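Local atomic coordinates of putative aminooxidase (Propionibacterium acnes, PDB entry 2B9W), a protein that probably acts as an FAD-dependent fatty acid isomerase, built on the fold of the flavin-containing amine oxidoreductases. Residues Gln109-Val114 against Arg158-Asn163. Sequence-based numbering, arbitrary orientation.
Sequences QVMAAV and RDLWIN
Val110 and Asp159 mark where the two backbones come nearest, with Val110 CA and Asp159 CA 6.5 Å apart. Residues 109-114 lie within the long helix 106-122, while 158-163 lie on the short helix 158-161, and no hydrogen bond links the two segments. The contact rests mainly on side chains, a worked example of helices joined by apolar groups in contact, with a carboxylate at one end. Val110 uses both methyls: Val110 CG2 touches Asp159 CB and lies 3.5 Å from Asp159 OD2, and Val110 CG1 faces Asp159 CB and the backbone N of Leu160, with Leu160 CB 4.2 Å away. One turn on, Val114 repeats the same rotamer, CG1 anti to the backbone N (chi1 171°), which brings both its methyls to the other helix. Val114 CG2 meets Leu160 CD2 at 3.9 Å, the two side chains crossing at about a right angle. It also approaches the Trp161 ring at its edge, near the ring plane, while Val114 CG1 lies 4.1 Å from Trp161 CZ3. Leu160 is thus touched on both branches, with Met111 CE 4.0 Å from Leu160 CD1. Met111 leaves its helix pointing away from this neighbour, and bends at chi2 (-52°) and chi3 carry its CE back across. Met190 of helix 187-195 touches Leu160 and Trp161, whose NE1 hydrogen-bonds to Leu185 O. The Leu160 side chain also lies about 3 Å from a bound dodecaethylene glycol, probably from the crystallisation liquor. Asp159 OD2 forms a salt bridge with Arg106 of helix 106-122. Cohesion in this largely buried helix-to-helix contact is mostly apolar and without direction, whereas the Asp159-Arg106 pair adds an ionic tie between the same two helices.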
ATOM      1  N   GLN A 109     -28.557   4.790   8.251  1.00 32.11           N
ATOM      2  CA  GLN A 109     -28.389   5.117   6.852  1.00 32.07           C
ATOM      3  C   GLN A 109     -27.083   4.553   6.282  1.00 31.33           C
ATOM      4  O   GLN A 109     -27.039   4.042   5.160  1.00 30.91           O
ATOM      5  CB  GLN A 109     -28.378   6.633   6.642  1.00 33.33           C
ATOM      6  CG  GLN A 109     -29.678   7.320   6.936  1.00 35.22           C
ATOM      7  CD  GLN A 109     -29.548   8.827   6.915  1.00 40.13           C
ATOM      8  OE1 GLN A 109     -28.436   9.377   6.924  1.00 40.07           O
ATOM      9  NE2 GLN A 109     -30.700   9.515   6.928  1.00 43.03           N
ATOM     10  N   VAL A 110     -26.006   4.647   7.045  1.00 31.02           N
ATOM     11  CA  VAL A 110     -24.726   4.094   6.609  1.00 30.60           C
ATOM     12  C   VAL A 110     -24.819   2.578   6.441  1.00 31.56           C
ATOM     13  O   VAL A 110     -24.476   2.047   5.381  1.00 31.96           O
ATOM     14  CB  VAL A 110     -23.589   4.450   7.611  1.00 31.75           C
ATOM     15  CG1 VAL A 110     -22.263   3.644   7.292  1.00 30.07           C
ATOM     16  CG2 VAL A 110     -23.379   5.966   7.628  1.00 28.31           C
ATOM     17  N   MET A 111     -25.286   1.895   7.481  1.00 32.30           N
ATOM     18  CA  MET A 111     -25.352   0.428   7.472  1.00 33.25           C
ATOM     19  C   MET A 111     -26.365  -0.145   6.443  1.00 32.91           C
ATOM     20  O   MET A 111     -26.142  -1.228   5.888  1.00 32.08           O
ATOM     21  CB  MET A 111     -25.607  -0.130   8.885  1.00 33.48           C
ATOM     22  CG  MET A 111     -24.409   0.012   9.874  1.00 37.39           C
ATOM     23  SD  MET A 111     -22.852  -0.652   9.203  1.00 45.43           S
ATOM     24  CE  MET A 111     -21.960   0.831   8.994  1.00 44.37           C
ATOM     25  N   ALA A 112     -27.433   0.604   6.181  1.00 31.91           N
ATOM     26  CA  ALA A 112     -28.367   0.278   5.113  1.00 31.49           C
ATOM     27  C   ALA A 112     -27.665   0.275   3.770  1.00 31.70           C
ATOM     28  O   ALA A 112     -27.854  -0.660   2.945  1.00 29.89           O
ATOM     29  CB  ALA A 112     -29.574   1.256   5.115  1.00 31.19           C
ATOM     30  N   ALA A 113     -26.831   1.302   3.542  1.00 30.71           N
ATOM     31  CA  ALA A 113     -26.090   1.409   2.300  1.00 30.63           C
ATOM     32  C   ALA A 113     -25.023   0.328   2.211  1.00 30.30           C
ATOM     33  O   ALA A 113     -24.733  -0.155   1.117  1.00 31.32           O
ATOM     34  CB  ALA A 113     -25.449   2.819   2.135  1.00 30.36           C
ATOM     35  N   VAL A 114     -24.391   0.004   3.336  1.00 30.91           N
ATOM     36  CA  VAL A 114     -23.399  -1.099   3.368  1.00 31.26           C
ATOM     37  C   VAL A 114     -24.062  -2.434   2.945  1.00 31.70           C
ATOM     38  O   VAL A 114     -23.512  -3.198   2.132  1.00 30.94           O
ATOM     39  CB  VAL A 114     -22.744  -1.196   4.735  1.00 31.71           C
ATOM     40  CG1 VAL A 114     -21.868  -2.469   4.864  1.00 31.58           C
ATOM     41  CG2 VAL A 114     -21.908   0.097   5.023  1.00 29.19           C
ATOM     42  N   ARG A 158     -19.861   5.335   2.339  1.00 30.06           N
ATOM     43  CA  ARG A 158     -18.564   5.972   2.345  1.00 30.85           C
ATOM     44  C   ARG A 158     -18.152   6.253   3.808  1.00 30.64           C
ATOM     45  O   ARG A 158     -16.969   6.247   4.110  1.00 30.34           O
ATOM     46  CB  ARG A 158     -18.588   7.261   1.518  1.00 30.30           C
ATOM     47  CG  ARG A 158     -19.081   8.501   2.307  1.00 31.64           C
ATOM     48  CD  ARG A 158     -19.330   9.707   1.459  1.00 31.15           C
ATOM     49  NE  ARG A 158     -18.165  10.118   0.665  1.00 33.85           N
ATOM     50  CZ  ARG A 158     -17.133  10.815   1.121  1.00 33.12           C
ATOM     51  NH1 ARG A 158     -17.088  11.204   2.378  1.00 32.93           N
ATOM     52  NH2 ARG A 158     -16.151  11.159   0.302  1.00 34.14           N
ATOM     53  N   ASP A 159     -19.123   6.495   4.698  1.00 30.58           N
ATOM     54  CA  ASP A 159     -18.807   6.764   6.117  1.00 31.46           C
ATOM     55  C   ASP A 159     -18.024   5.613   6.756  1.00 31.08           C
ATOM     56  O   ASP A 159     -17.206   5.844   7.628  1.00 31.97           O
ATOM     57  CB  ASP A 159     -20.057   7.000   6.972  1.00 30.85           C
ATOM     58  CG  ASP A 159     -20.723   8.328   6.681  1.00 32.13           C
ATOM     59  OD1 ASP A 159     -20.584   8.838   5.541  1.00 29.85           O
ATOM     60  OD2 ASP A 159     -21.397   8.833   7.609  1.00 29.74           O
ATOM     61  N   LEU A 160     -18.327   4.387   6.360  1.00 31.06           N
ATOM     62  CA  LEU A 160     -17.584   3.211   6.845  1.00 30.70           C
ATOM     63  C   LEU A 160     -16.277   3.001   6.100  1.00 31.45           C
ATOM     64  O   LEU A 160     -15.203   2.774   6.727  1.00 30.81           O
ATOM     65  CB  LEU A 160     -18.431   1.936   6.715  1.00 29.68           C
ATOM     66  CG  LEU A 160     -17.841   0.682   7.387  1.00 30.12           C
ATOM     67  CD1 LEU A 160     -17.932   0.797   8.942  1.00 30.39           C
ATOM     68  CD2 LEU A 160     -18.530  -0.584   6.900  1.00 31.75           C
ATOM     69  N   TRP A 161     -16.375   2.984   4.767  1.00 31.28           N
ATOM     70  CA  TRP A 161     -15.216   2.741   3.884  1.00 30.80           C
ATOM     71  C   TRP A 161     -14.070   3.762   3.977  1.00 30.79           C
ATOM     72  O   TRP A 161     -12.926   3.416   3.765  1.00 29.35           O
ATOM     73  CB  TRP A 161     -15.683   2.650   2.408  1.00 31.31           C
ATOM     74  CG  TRP A 161     -15.737   1.233   1.903  1.00 30.31           C
ATOM     75  CD1 TRP A 161     -14.745   0.595   1.230  1.00 31.73           C
ATOM     76  CD2 TRP A 161     -16.780   0.279   2.079  1.00 30.85           C
ATOM     77  NE1 TRP A 161     -15.101  -0.692   0.961  1.00 31.25           N
ATOM     78  CE2 TRP A 161     -16.346  -0.925   1.476  1.00 30.50           C
ATOM     79  CE3 TRP A 161     -18.026   0.303   2.687  1.00 30.87           C
ATOM     80  CZ2 TRP A 161     -17.141  -2.063   1.425  1.00 32.25           C
ATOM     81  CZ3 TRP A 161     -18.816  -0.840   2.644  1.00 31.59           C
ATOM     82  CH2 TRP A 161     -18.374  -2.009   2.033  1.00 32.16           C
ATOM     83  N   ILE A 162     -14.389   5.014   4.267  1.00 30.80           N
ATOM     84  CA  ILE A 162     -13.382   6.078   4.281  1.00 30.12           C
ATOM     85  C   ILE A 162     -12.260   5.902   5.329  1.00 30.09           C
ATOM     86  O   ILE A 162     -11.120   6.195   5.046  1.00 30.31           O
ATOM     87  CB  ILE A 162     -14.043   7.480   4.451  1.00 30.00           C
ATOM     88  CG1 ILE A 162     -13.070   8.590   4.045  1.00 30.60           C
ATOM     89  CG2 ILE A 162     -14.569   7.649   5.888  1.00 29.25           C
ATOM     90  CD1 ILE A 162     -13.660   9.995   3.916  1.00 30.63           C
ATOM     91  N   ASN A 163     -12.586   5.383   6.511  1.00 30.24           N
ATOM     92  CA  ASN A 163     -11.659   5.423   7.633  1.00 30.59           C
ATOM     93  C   ASN A 163     -10.371   4.613   7.419  1.00 30.36           C
ATOM     94  O   ASN A 163      -9.296   5.140   7.676  1.00 31.00           O
ATOM     95  CB  ASN A 163     -12.376   5.045   8.913  1.00 30.45           C
ATOM     96  CG  ASN A 163     -13.617   5.929   9.150  1.00 31.65           C
ATOM     97  OD1 ASN A 163     -13.542   7.153   9.054  1.00 30.79           O
ATOM     98  ND2 ASN A 163     -14.760   5.299   9.337  1.00 32.42           N
TER